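PDB 6GSZ: alpha-L-rhamnosidase from Aspergillus terreus, which probably hydrolyses terminal non-reducing alpha-L-rhamnose residues from alpha-L-rhamnosides. Local coordinates for residues A[582-588]-A[739-743]; A[654-658]-A[691-697]; A[703-707]-A[769-774]. All blocks are in the same frame, centred on the assembly; numbering follows the deposited sequence.

Contact 1 of 3, residues A[582-588]-A[739-743]. With MAN (alpha-D-mannopyranose), chain F.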
ATOM      1  N   LEU A 582      -3.753   2.274 -21.901  1.00 14.41           N
ATOM      2  CA  LEU A 582      -4.507   3.491 -21.612  1.00 14.42           C
ATOM      3  C   LEU A 582      -3.764   4.736 -22.115  1.00 14.59           C
ATOM      4  O   LEU A 582      -3.992   5.820 -21.627  1.00 15.08           O
ATOM      5  CB  LEU A 582      -4.876   3.558 -20.115  1.00 14.28           C
ATOM      6  CG  LEU A 582      -6.099   2.732 -19.729  1.00 14.79           C
ATOM      7  CD1 LEU A 582      -6.302   2.726 -18.219  1.00 15.03           C
ATOM      8  CD2 LEU A 582      -7.337   3.224 -20.457  1.00 16.50           C
ATOM      9  N   ASP A 583      -2.981   4.562 -23.188  1.00 15.30           N
ATOM     10  CA  ASP A 583      -2.574   5.678 -24.056  1.00 14.97           C
ATOM     11  C   ASP A 583      -3.839   6.494 -24.287  1.00 17.09           C
ATOM     12  O   ASP A 583      -4.871   5.902 -24.595  1.00 15.85           O
ATOM     13  CB  ASP A 583      -1.976   5.106 -25.354  1.00 16.26           C
ATOM     14  CG  ASP A 583      -1.597   6.070 -26.461  1.00 16.12           C
ATOM     15  OD1 ASP A 583      -2.194   7.177 -26.524  1.00 16.62           O
ATOM     16  OD2 ASP A 583      -0.721   5.679 -27.256  1.00 16.20           O
ATOM     17  N   PRO A 584      -3.850   7.829 -24.132  1.00 15.07           N
ATOM     18  CA  PRO A 584      -5.086   8.599 -24.308  1.00 15.83           C
ATOM     19  C   PRO A 584      -5.715   8.506 -25.711  1.00 16.43           C
ATOM     20  O   PRO A 584      -6.911   8.806 -25.873  1.00 18.23           O
ATOM     21  CB  PRO A 584      -4.665  10.037 -24.007  1.00 16.27           C
ATOM     22  CG  PRO A 584      -3.191  10.054 -24.226  1.00 16.62           C
ATOM     23  CD  PRO A 584      -2.699   8.682 -23.809  1.00 15.12           C
ATOM     24  N   LYS A 585      -4.955   8.082 -26.718  1.00 16.83           N
ATOM     25  CA  LYS A 585      -5.450   7.904 -28.068  1.00 19.13           C
ATOM     26  C   LYS A 585      -6.031   6.494 -28.300  1.00 18.43           C
ATOM     27  O   LYS A 585      -6.641   6.272 -29.348  1.00 20.76           O
ATOM     28  CB  LYS A 585      -4.337   8.162 -29.087  1.00 19.85           C
ATOM     29  CG  LYS A 585      -3.740   9.555 -29.099  1.00 28.24           C
ATOM     30  CD  LYS A 585      -4.582  10.605 -29.677  1.00 36.42           C
ATOM     31  CE  LYS A 585      -3.756  11.841 -29.995  1.00 37.82           C
ATOM     32  NZ  LYS A 585      -4.597  13.055 -29.972  1.00 49.71           N
ATOM     33  N   ALA A 586      -5.857   5.562 -27.351  1.00 17.33           N
ATOM     34  CA  ALA A 586      -6.466   4.237 -27.518  1.00 18.28           C
ATOM     35  C   ALA A 586      -7.992   4.374 -27.475  1.00 17.91           C
ATOM     36  O   ALA A 586      -8.532   5.192 -26.715  1.00 18.73           O
ATOM     37  CB  ALA A 586      -5.980   3.285 -26.461  1.00 19.85           C
ATOM     38  N   PRO A 587      -8.732   3.570 -28.269  1.00 18.24           N
ATOM     39  CA  PRO A 587     -10.192   3.573 -28.197  1.00 19.44           C
ATOM     40  C   PRO A 587     -10.660   3.175 -26.791  1.00 19.94           C
ATOM     41  O   PRO A 587      -9.999   2.341 -26.158  1.00 18.03           O
ATOM     42  CB  PRO A 587     -10.627   2.513 -29.222  1.00 20.95           C
ATOM     43  CG  PRO A 587      -9.444   2.313 -30.117  1.00 24.10           C
ATOM     44  CD  PRO A 587      -8.238   2.561 -29.227  1.00 20.35           C
ATOM     45  N   ALA A 588     -11.780   3.751 -26.318  1.00 17.62           N
ATOM     46  CA  ALA A 588     -12.286   3.428 -24.940  1.00 18.58           C
ATOM     47  C   ALA A 588     -12.496   1.915 -24.731  1.00 19.47           C
ATOM     48  O   ALA A 588     -12.197   1.402 -23.624  1.00 19.15           O
ATOM     49  CB  ALA A 588     -13.545   4.199 -24.652  1.00 21.74           C
ATOM     50  N   TRP A 739      -7.501   9.366 -11.557  1.00 13.77           N
ATOM     51  CA  TRP A 739      -8.457   8.493 -12.270  1.00 14.50           C
ATOM     52  C   TRP A 739      -7.694   7.471 -13.114  1.00 14.21           C
ATOM     53  O   TRP A 739      -6.562   7.690 -13.535  1.00 15.56           O
ATOM     54  CB  TRP A 739      -9.391   9.311 -13.167  1.00 13.84           C
ATOM     55  CG  TRP A 739     -10.101  10.429 -12.476  1.00 13.96           C
ATOM     56  CD1 TRP A 739     -10.348  10.607 -11.145  1.00 14.67           C
ATOM     57  CD2 TRP A 739     -10.764  11.508 -13.152  1.00 14.50           C
ATOM     58  NE1 TRP A 739     -11.103  11.739 -10.948  1.00 14.76           N
ATOM     59  CE2 TRP A 739     -11.357  12.321 -12.164  1.00 15.26           C
ATOM     60  CE3 TRP A 739     -10.845  11.883 -14.495  1.00 16.34           C
ATOM     61  CZ2 TRP A 739     -12.093  13.468 -12.483  1.00 17.74           C
ATOM     62  CZ3 TRP A 739     -11.557  13.019 -14.818  1.00 17.12           C
ATOM     63  CH2 TRP A 739     -12.177  13.795 -13.826  1.00 17.04           C
ATOM     64  N   GLU A 740      -8.323   6.344 -13.389  1.00 13.23           N
ATOM     65  CA  GLU A 740      -7.761   5.283 -14.219  1.00 12.51           C
ATOM     66  C   GLU A 740      -7.393   5.794 -15.610  1.00 15.24           C
ATOM     67  O   GLU A 740      -6.298   5.505 -16.103  1.00 14.48           O
ATOM     68  CB  GLU A 740      -8.788   4.167 -14.299  1.00 14.01           C
ATOM     69  CG  GLU A 740      -8.422   2.968 -15.149  1.00 14.21           C
ATOM     70  CD  GLU A 740      -9.447   1.844 -15.130  1.00 14.97           C
ATOM     71  OE1 GLU A 740     -10.660   2.151 -15.018  1.00 15.27           O
ATOM     72  OE2 GLU A 740      -8.993   0.669 -15.256  1.00 14.52           O
ATOM     73  N   ARG A 741      -8.363   6.430 -16.267  1.00 13.90           N
ATOM     74  CA  ARG A 741      -8.190   6.994 -17.568  1.00 15.69           C
ATOM     75  C   ARG A 741      -7.927   8.500 -17.437  1.00 16.33           C
ATOM     76  O   ARG A 741      -8.474   9.170 -16.566  1.00 16.17           O
ATOM     77  CB  ARG A 741      -9.483   6.884 -18.362  1.00 14.62           C
ATOM     78  CG  ARG A 741      -9.974   5.460 -18.548  1.00 15.17           C
ATOM     79  CD  ARG A 741     -11.355   5.433 -19.163  1.00 15.78           C
ATOM     80  NE  ARG A 741     -11.768   4.092 -19.588  1.00 15.03           N
ATOM     81  CZ  ARG A 741     -11.368   3.481 -20.709  1.00 15.63           C
ATOM     82  NH1 ARG A 741     -10.619   4.122 -21.625  1.00 15.91           N
ATOM     83  NH2 ARG A 741     -11.726   2.221 -20.915  1.00 15.91           N
ATOM     84  N   TRP A 742      -7.136   9.042 -18.361  1.00 15.66           N
ATOM     85  CA  TRP A 742      -6.983  10.506 -18.402  1.00 15.47           C
ATOM     86  C   TRP A 742      -8.382  11.149 -18.428  1.00 14.55           C
ATOM     87  O   TRP A 742      -8.668  12.159 -17.725  1.00 16.58           O
ATOM     88  CB  TRP A 742      -6.110  10.941 -19.594  1.00 15.57           C
ATOM     89  CG  TRP A 742      -4.707  10.418 -19.495  1.00 14.37           C
ATOM     90  CD1 TRP A 742      -4.114   9.459 -20.242  1.00 13.49           C
ATOM     91  CD2 TRP A 742      -3.719  10.883 -18.579  1.00 14.46           C
ATOM     92  NE1 TRP A 742      -2.816   9.260 -19.835  1.00 14.54           N
ATOM     93  CE2 TRP A 742      -2.567  10.101 -18.789  1.00 13.03           C
ATOM     94  CE3 TRP A 742      -3.726  11.832 -17.544  1.00 14.60           C
ATOM     95  CZ2 TRP A 742      -1.392  10.324 -18.088  1.00 14.38           C
ATOM     96  CZ3 TRP A 742      -2.561  12.041 -16.846  1.00 15.75           C
ATOM     97  CH2 TRP A 742      -1.427  11.265 -17.096  1.00 15.84           C
ATOM     98  N   ASP A 743      -9.282  10.511 -19.179  1.00 16.84           N
ATOM     99  CA  ASP A 743     -10.642  11.029 -19.414  1.00 16.48           C
ATOM    100  C   ASP A 743     -11.697  10.109 -18.769  1.00 16.94           C
ATOM    101  O   ASP A 743     -12.711   9.822 -19.402  1.00 16.59           O
ATOM    102  CB  ASP A 743     -10.908  11.193 -20.932  1.00 16.95           C
ATOM    103  CG  ASP A 743     -10.680   9.933 -21.763  1.00 18.65           C
ATOM    104  OD1 ASP A 743     -10.185   8.907 -21.203  1.00 20.49           O
ATOM    105  OD2 ASP A 743     -10.873   9.995 -22.980  1.00 25.10           O
TER
HETATM  106  C1  MAN F   6     -10.035  10.158 -30.120  0.70 27.86           C
HETATM  107  C2  MAN F   6      -9.143   8.925 -30.297  0.70 24.92           C
HETATM  108  C3  MAN F   6      -9.615   7.833 -29.328  0.70 24.85           C
HETATM  109  C4  MAN F   6      -9.590   8.354 -27.874  0.70 25.04           C
HETATM  110  C5  MAN F   6     -10.398   9.646 -27.802  0.70 26.82           C
HETATM  111  C6  MAN F   6     -10.288  10.291 -26.444  0.70 26.15           C
HETATM  112  O2  MAN F   6      -7.797   9.313 -30.066  0.70 28.54           O
HETATM  113  O3  MAN F   6      -8.873   6.605 -29.539  0.70 30.96           O
HETATM  114  O4  MAN F   6     -10.214   7.395 -26.920  0.70 23.97           O
HETATM  115  O5  MAN F   6     -10.028  10.646 -28.769  0.70 27.41           O
HETATM  116  O6  MAN F   6     -11.012  11.496 -26.553  0.70 29.53           O
HETATM  117  O   HOH W   1      -6.379   7.057 -20.475  1.00 16.83           O
HETATM  118  O   HOH W   2      -8.043  10.052 -23.611  1.00 27.78           O
HETATM  119  O   HOH W   3      -8.895   3.132 -23.728  1.00 17.01           O
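At the glucose-binding pocket of the catalytic domain, Glu-740 of loop 739-743 packs on Leu-582 of loop 582-588. The leucine spreads its methyls: CD1 meets CG of Glu-740 at 3.7 Å, and CD2 lies over one face of the Arg-741 guanidinium, 3.6 Å from NH1. A branched apolar residue suits a place where one apolar surface packs against two side chains, crossing both at about a right angle. Ala-588 O lies near the guanidinium edge but tilted from its plane; NH2, in the carbonyl plane, reaches a lone pair of this oxygen at 2.9 Å, the N-H bent to 137°. NH1 adds a water-mediated link to Pro-587 O, while NE turns to Met-756 O, so several donors fix this flat group. Pro-584 sets its rigid ring beside Trp-742, CB to CD1 3.8 Å, and Trp-742 NE1 binds Thr-694 O. A type I turn begins at Asp-583, whose OD1 receives Lys-585 N (2.9 Å) in an Asx turn. Ala-586 O accepts from O4 of a glycan mannose at 2.8 Å. The Glu-740 carboxylate is salt-bridged to Arg-464, another pocket residue. Loops meeting thus around a sugar pocket belong to the (alpha/alpha)6 barrel of the six-hairpin glycosidases.

Contact 2 of 3, residues A[654-658]-A[691-697]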
ATOM      1  N   GLU A 654       7.541   7.547 -33.230  1.00 18.89           N
ATOM      2  CA  GLU A 654       7.943   8.819 -32.630  1.00 18.42           C
ATOM      3  C   GLU A 654       6.774   9.403 -31.823  1.00 18.86           C
ATOM      4  O   GLU A 654       6.092  10.322 -32.223  1.00 20.84           O
ATOM      5  CB  GLU A 654       8.424   9.773 -33.724  1.00 19.35           C
ATOM      6  CG  GLU A 654       9.782   9.418 -34.315  1.00 18.94           C
ATOM      7  CD  GLU A 654      10.978  10.040 -33.593  1.00 19.87           C
ATOM      8  OE1 GLU A 654      10.918  11.240 -33.337  1.00 20.60           O
ATOM      9  OE2 GLU A 654      11.942   9.271 -33.238  1.00 18.48           O
ATOM     10  N   THR A 655       6.563   8.784 -30.665  1.00 16.24           N
ATOM     11  CA  THR A 655       5.508   9.075 -29.719  1.00 15.84           C
ATOM     12  C   THR A 655       6.141   9.400 -28.370  1.00 15.56           C
ATOM     13  O   THR A 655       7.344   9.192 -28.161  1.00 14.99           O
ATOM     14  CB  THR A 655       4.593   7.865 -29.555  1.00 14.74           C
ATOM     15  OG1 THR A 655       5.369   6.757 -29.059  1.00 15.69           O
ATOM     16  CG2 THR A 655       3.919   7.487 -30.859  1.00 15.74           C
ATOM     17  N   GLN A 656       5.352   9.961 -27.465  1.00 15.15           N
ATOM     18  CA  GLN A 656       5.868  10.290 -26.162  1.00 14.98           C
ATOM     19  C   GLN A 656       6.488   9.047 -25.517  1.00 14.95           C
ATOM     20  O   GLN A 656       7.595   9.122 -24.984  1.00 14.93           O
ATOM     21  CB  GLN A 656       4.807  10.955 -25.302  1.00 16.06           C
ATOM     22  CG  GLN A 656       4.447  12.346 -25.787  1.00 16.97           C
ATOM     23  CD  GLN A 656       3.489  13.057 -24.866  1.00 16.62           C
ATOM     24  OE1 GLN A 656       3.440  12.793 -23.657  1.00 16.96           O
ATOM     25  NE2 GLN A 656       2.699  13.954 -25.458  1.00 17.83           N
ATOM     26  N   THR A 657       5.755   7.922 -25.495  1.00 14.11           N
ATOM     27  CA  THR A 657       6.315   6.709 -24.883  1.00 12.95           C
ATOM     28  C   THR A 657       7.474   6.128 -25.714  1.00 14.01           C
ATOM     29  O   THR A 657       8.482   5.660 -25.148  1.00 14.24           O
ATOM     30  CB  THR A 657       5.220   5.665 -24.661  1.00 14.17           C
ATOM     31  OG1 THR A 657       4.320   6.226 -23.709  1.00 14.88           O
ATOM     32  CG2 THR A 657       5.747   4.340 -24.173  1.00 13.86           C
ATOM     33  N   GLY A 658       7.320   6.118 -27.038  1.00 13.84           N
ATOM     34  CA  GLY A 658       8.326   5.545 -27.913  1.00 14.15           C
ATOM     35  C   GLY A 658       9.697   6.223 -27.829  1.00 14.15           C
ATOM     36  O   GLY A 658      10.720   5.530 -27.982  1.00 14.98           O
ATOM     37  N   LYS A 691      -0.212  18.434 -23.906  1.00 17.23           N
ATOM     38  CA  LYS A 691      -1.100  17.401 -23.370  1.00 17.05           C
ATOM     39  C   LYS A 691      -0.333  16.084 -23.288  1.00 16.87           C
ATOM     40  O   LYS A 691       0.513  15.746 -24.131  1.00 16.27           O
ATOM     41  CB  LYS A 691      -2.332  17.235 -24.253  1.00 18.43           C
ATOM     42  CG  LYS A 691      -3.213  18.468 -24.287  0.50 21.35           C
ATOM     43  CD  LYS A 691      -4.313  18.423 -25.315  0.50 22.88           C
ATOM     44  CE  LYS A 691      -5.246  19.605 -25.170  0.50 30.08           C
ATOM     45  NZ  LYS A 691      -5.169  20.508 -26.340  0.50 34.29           N
ATOM     46  N   VAL A 692      -0.620  15.333 -22.233  1.00 16.07           N
ATOM     47  CA  VAL A 692       0.058  14.056 -21.977  0.50 16.55           C
ATOM     48  C   VAL A 692      -0.315  13.077 -23.079  1.00 15.82           C
ATOM     49  O   VAL A 692      -1.483  13.023 -23.514  1.00 16.16           O
ATOM     50  CB  VAL A 692      -0.316  13.456 -20.611  0.50 19.85           C
ATOM     51  CG1 VAL A 692      -0.143  14.444 -19.488  0.50 23.27           C
ATOM     52  CG2 VAL A 692      -1.722  12.889 -20.610  0.50 20.41           C
ATOM     53  N   GLY A 693       0.653  12.270 -23.500  1.00 15.50           N
ATOM     54  CA  GLY A 693       0.487  11.338 -24.574  1.00 14.14           C
ATOM     55  C   GLY A 693       0.874   9.906 -24.231  1.00 14.89           C
ATOM     56  O   GLY A 693       0.863   9.060 -25.091  1.00 15.38           O
ATOM     57  N   THR A 694       1.149   9.668 -22.949  1.00 14.76           N
ATOM     58  CA  THR A 694       1.627   8.373 -22.434  1.00 14.65           C
ATOM     59  C   THR A 694       0.493   7.584 -21.764  1.00 14.55           C
ATOM     60  O   THR A 694      -0.341   8.167 -21.111  1.00 15.26           O
ATOM     61  CB  THR A 694       2.776   8.633 -21.458  1.00 13.86           C
ATOM     62  OG1 THR A 694       2.348   9.581 -20.468  1.00 14.52           O
ATOM     63  CG2 THR A 694       4.042   9.138 -22.124  1.00 15.45           C
ATOM     64  N   GLY A 695       0.595   6.247 -21.857  1.00 14.00           N
ATOM     65  CA  GLY A 695      -0.178   5.339 -21.010  1.00 13.74           C
ATOM     66  C   GLY A 695       0.638   4.852 -19.818  1.00 14.11           C
ATOM     67  O   GLY A 695       1.566   5.532 -19.356  1.00 14.23           O
ATOM     68  N   PHE A 696       0.357   3.628 -19.352  1.00 13.23           N
ATOM     69  CA  PHE A 696       0.959   3.134 -18.118  1.00 14.06           C
ATOM     70  C   PHE A 696       2.465   2.928 -18.299  1.00 13.38           C
ATOM     71  O   PHE A 696       3.189   2.915 -17.309  1.00 14.04           O
ATOM     72  CB  PHE A 696       0.258   1.853 -17.625  1.00 13.04           C
ATOM     73  CG  PHE A 696      -1.041   1.993 -16.866  1.00 14.61           C
ATOM     74  CD1 PHE A 696      -1.887   3.077 -17.062  1.00 14.64           C
ATOM     75  CD2 PHE A 696      -1.419   1.021 -15.967  1.00 15.52           C
ATOM     76  CE1 PHE A 696      -3.093   3.194 -16.392  1.00 16.72           C
ATOM     77  CE2 PHE A 696      -2.639   1.118 -15.308  1.00 17.14           C
ATOM     78  CZ  PHE A 696      -3.462   2.202 -15.496  1.00 16.80           C
ATOM     79  N   ALA A 697       2.887   2.645 -19.536  1.00 12.96           N
ATOM     80  CA  ALA A 697       4.314   2.342 -19.753  1.00 12.83           C
ATOM     81  C   ALA A 697       5.178   3.608 -19.668  1.00 13.31           C
ATOM     82  O   ALA A 697       6.322   3.517 -19.268  1.00 13.79           O
ATOM     83  CB  ALA A 697       4.540   1.663 -21.093  1.00 13.23           C
TER
HETATM   84  O   HOH W   4       3.004   7.715 -26.454  1.00 16.23           O
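Gln-656, in the first turn of helix 656-664, lays its amide against the backbone of residues 691-693, fastening the loop that carries the glucose-pocket residue Phe-696 to this helix of the six-hairpin domain. Extended beyond CG (chi2 -175°), its chain carries the amide far enough to use both ends. NE2 points at Lys-691 O, 3.1 Å away, through a nearly straight bond (169°) that lies in the amide plane and in the carbonyl plane. OE1 accepts Gly-693 N at 2.8 Å differently: the donor stands above the plane of the side-chain carbonyl, off its lone pairs. Glutamine, with a donor and an acceptor on one flat group, suits this two-point grip, and Gly-693, having no side chain, allows Gln-656 CD to within 3.5 Å of its CA. Thr-694 turns CG2 anti to its own carbonyl carbon, and that methyl reaches both Gln-656 CB at 3.7 Å and Thr-657 OG1 at 3.3 Å. The hydroxyl of Thr-657 bonds Asp-580, that of Thr-694 bonds Thr-699. Thr-655 OG1, at the helix N-cap, accepts Gly-658 N at 2.9 Å. A water joins the segments, accepting from Thr-657 N and donating to Gly-693 O, each at 2.9 Å.

Contact 3 of 3, residues A[703-707]-A[769-774]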
ATOM      1  N   GLY A 703       8.234  12.702 -16.789  1.00 12.31           N
ATOM      2  CA  GLY A 703       8.841  13.875 -16.193  1.00 13.36           C
ATOM      3  C   GLY A 703      10.308  13.651 -15.896  1.00 12.97           C
ATOM      4  O   GLY A 703      11.140  14.545 -16.115  1.00 13.57           O
ATOM      5  N   HIS A 704      10.654  12.476 -15.383  1.00 12.76           N
ATOM      6  CA  HIS A 704      12.030  12.165 -15.042  1.00 13.62           C
ATOM      7  C   HIS A 704      12.892  12.118 -16.294  1.00 13.29           C
ATOM      8  O   HIS A 704      14.076  12.501 -16.245  1.00 14.54           O
ATOM      9  CB  HIS A 704      12.147  10.864 -14.262  1.00 14.05           C
ATOM     10  CG  HIS A 704      11.455  10.957 -12.957  1.00 13.03           C
ATOM     11  ND1 HIS A 704      11.852  11.845 -11.983  1.00 15.87           N
ATOM     12  CD2 HIS A 704      10.357  10.327 -12.482  1.00 15.13           C
ATOM     13  CE1 HIS A 704      11.041  11.732 -10.937  1.00 13.50           C
ATOM     14  NE2 HIS A 704      10.105  10.819 -11.231  1.00 14.18           N
ATOM     15  N   THR A 705      12.323  11.681 -17.412  1.00 12.82           N
ATOM     16  CA  THR A 705      13.043  11.589 -18.654  1.00 12.92           C
ATOM     17  C   THR A 705      13.360  13.006 -19.137  1.00 13.21           C
ATOM     18  O   THR A 705      14.500  13.323 -19.561  1.00 14.31           O
ATOM     19  CB  THR A 705      12.257  10.824 -19.724  1.00 14.78           C
ATOM     20  OG1 THR A 705      12.012   9.483 -19.279  1.00 15.55           O
ATOM     21  CG2 THR A 705      12.986  10.794 -21.049  1.00 14.54           C
ATOM     22  N   LEU A 706      12.356  13.894 -19.114  1.00 13.63           N
ATOM     23  CA  LEU A 706      12.554  15.247 -19.594  1.00 14.54           C
ATOM     24  C   LEU A 706      13.577  15.955 -18.710  1.00 14.58           C
ATOM     25  O   LEU A 706      14.494  16.635 -19.219  1.00 14.84           O
ATOM     26  CB  LEU A 706      11.212  15.993 -19.652  1.00 15.27           C
ATOM     27  CG  LEU A 706      10.299  15.546 -20.786  1.00 16.28           C
ATOM     28  CD1 LEU A 706       8.876  15.993 -20.512  1.00 19.10           C
ATOM     29  CD2 LEU A 706      10.786  16.092 -22.116  1.00 18.15           C
ATOM     30  N   SER A 707      13.489  15.807 -17.399  1.00 14.25           N
ATOM     31  CA  SER A 707      14.448  16.444 -16.489  1.00 14.46           C
ATOM     32  C   SER A 707      15.862  15.880 -16.690  1.00 14.37           C
ATOM     33  O   SER A 707      16.837  16.628 -16.616  1.00 15.64           O
ATOM     34  CB  SER A 707      14.003  16.297 -15.049  1.00 14.41           C
ATOM     35  OG  SER A 707      12.798  17.020 -14.837  1.00 15.43           O
ATOM     36  N   SER A 769       6.184  11.405  -7.885  1.00 11.27           N
ATOM     37  CA  SER A 769       7.643  11.349  -7.686  1.00 11.43           C
ATOM     38  C   SER A 769       8.358  12.537  -8.307  1.00 10.99           C
ATOM     39  O   SER A 769       9.416  12.912  -7.815  1.00 12.40           O
ATOM     40  CB  SER A 769       8.246  10.053  -8.181  1.00 11.76           C
ATOM     41  OG  SER A 769       8.073   9.875  -9.564  1.00 12.77           O
ATOM     42  N   TRP A 770       7.807  13.077  -9.395  1.00 11.07           N
ATOM     43  CA  TRP A 770       8.419  14.263 -10.008  1.00 11.47           C
ATOM     44  C   TRP A 770       8.191  15.475  -9.098  1.00 12.85           C
ATOM     45  O   TRP A 770       9.073  16.348  -8.940  1.00 13.28           O
ATOM     46  CB  TRP A 770       7.878  14.509 -11.420  1.00 11.42           C
ATOM     47  CG  TRP A 770       8.711  15.446 -12.237  1.00 13.39           C
ATOM     48  CD1 TRP A 770       9.773  15.085 -12.999  1.00 12.88           C
ATOM     49  CD2 TRP A 770       8.500  16.852 -12.424  1.00 14.09           C
ATOM     50  NE1 TRP A 770      10.289  16.191 -13.606  1.00 14.43           N
ATOM     51  CE2 TRP A 770       9.559  17.292 -13.252  1.00 12.81           C
ATOM     52  CE3 TRP A 770       7.584  17.796 -11.940  1.00 14.86           C
ATOM     53  CZ2 TRP A 770       9.682  18.621 -13.646  1.00 15.72           C
ATOM     54  CZ3 TRP A 770       7.717  19.109 -12.332  1.00 16.90           C
ATOM     55  CH2 TRP A 770       8.746  19.512 -13.182  1.00 15.82           C
ATOM     56  N   LEU A 771       7.003  15.593  -8.512  1.00 12.30           N
ATOM     57  CA  LEU A 771       6.753  16.651  -7.526  1.00 12.50           C
ATOM     58  C   LEU A 771       7.758  16.554  -6.373  1.00 12.39           C
ATOM     59  O   LEU A 771       8.364  17.540  -5.950  1.00 13.99           O
ATOM     60  CB  LEU A 771       5.330  16.564  -6.984  1.00 12.99           C
ATOM     61  CG  LEU A 771       4.192  16.541  -8.004  1.00 16.53           C
ATOM     62  CD1 LEU A 771       2.835  16.514  -7.307  1.00 15.76           C
ATOM     63  CD2 LEU A 771       4.196  17.609  -9.030  1.00 18.25           C
ATOM     64  N   HIS A 772       7.999  15.343  -5.903  1.00 12.12           N
ATOM     65  CA  HIS A 772       8.864  15.137  -4.751  1.00 12.59           C
ATOM     66  C   HIS A 772      10.318  15.453  -5.118  1.00 11.72           C
ATOM     67  O   HIS A 772      11.048  16.063  -4.291  1.00 13.35           O
ATOM     68  CB  HIS A 772       8.771  13.694  -4.214  1.00 12.63           C
ATOM     69  CG  HIS A 772       7.393  13.233  -3.849  1.00 11.80           C
ATOM     70  ND1 HIS A 772       7.043  11.908  -3.980  1.00 11.88           N
ATOM     71  CD2 HIS A 772       6.313  13.893  -3.368  1.00 12.44           C
ATOM     72  CE1 HIS A 772       5.785  11.794  -3.567  1.00 13.15           C
ATOM     73  NE2 HIS A 772       5.309  12.992  -3.184  1.00 12.45           N
ATOM     74  N   GLU A 773      10.771  14.866  -6.237  1.00 11.76           N
ATOM     75  CA  GLU A 773      12.219  14.816  -6.533  1.00 11.96           C
ATOM     76  C   GLU A 773      12.724  16.038  -7.307  1.00 13.32           C
ATOM     77  O   GLU A 773      13.908  16.347  -7.219  1.00 14.80           O
ATOM     78  CB  GLU A 773      12.578  13.585  -7.363  1.00 13.43           C
ATOM     79  CG  GLU A 773      12.243  12.269  -6.665  1.00 14.52           C
ATOM     80  CD  GLU A 773      12.705  11.038  -7.435  1.00 16.88           C
ATOM     81  OE1 GLU A 773      13.470  11.184  -8.430  1.00 19.14           O
ATOM     82  OE2 GLU A 773      12.235   9.939  -7.093  1.00 20.10           O
ATOM     83  N   VAL A 774      11.869  16.686  -8.079  1.00 11.76           N
ATOM     84  CA  VAL A 774      12.313  17.762  -8.951  1.00 12.46           C
ATOM     85  C   VAL A 774      11.789  19.105  -8.433  1.00 12.76           C
ATOM     86  O   VAL A 774      12.571  20.029  -8.199  1.00 14.84           O
ATOM     87  CB  VAL A 774      11.940  17.499 -10.424  1.00 13.65           C
ATOM     88  CG1 VAL A 774      12.390  18.646 -11.280  1.00 15.02           C
ATOM     89  CG2 VAL A 774      12.570  16.204 -10.926  1.00 15.26           C
TER
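Trp-770 and His-704 reach across from opposite helices and pass one another, each hydrogen-bonded to the other helix. Trp-770 NE1 donates in its ring plane to Ser-707 OG at 2.9 Å (150° at the hydrogen). His-704 NE2 and Ser-769 OG are hydrogen-bonded at 2.8 Å, the hydroxyl meeting the imidazole at its edge. Between these two bonds, Trp-770 CD1 lies over one face of the histidine ring, 4.0 Å from ND1; the pair is oblique, centroids 5.4 Å apart. A chi1 of -164° turns the indole of Trp-770 away from its own amide nitrogen and toward helix 699-708, where Gly-703, lacking a side chain, lets Trp-770 CD1 come within 3.3 Å of Gly-703 C. The indole fills the interface and offers a single N-H, small serines accommodate the rings, and an imidazole nitrogen can pair with a hydroxyl in either sense.

A second layer positions the first. Val-774, at a pi-type turn, puts CB against one indole face. Ser-707 OG is also bonded to Ser-712, and Ser-769 OG to Ser-766 O. Glu-773 OE1 comes 3.5 Å from His-704 CE1 but is salt-bridged to Arg-479 of helix 471-484.

The axes of helical segments 703-707 and 769-774 approach to 10.5 Å, their N-to-C directions 35° apart. Helix 712-719 sets Phe-715 and Tyr-716 edge-to-face with Trp-770, helix 656-664 borders His-704, and strand 778-780 follows helix 768-775.

All three contacts lie in the six-hairpin catalytic domain. Along the chain, contact 2 falls within the span bridged by contact 1, whereas contact 3 opens after contact 2 has closed and interlocks with contact 1, their segments alternating. Contacts 1 and 2, centres about 11 Å apart, touch directly: Pro-584 CD packs on Thr-694 O at 3.6 Å. Contact 3 is separate, its centre about 16 Å from that of contact 2 and 22 Å from that of contact 1, but helix 699-708 starts just after loop 691-697. Contact 2 fastens the loop of glucose-pocket residue Phe-696 to helix 656-664; contact 1 fastens the Glu-740 loop to loop 582-588, which touches the Phe-696 loop.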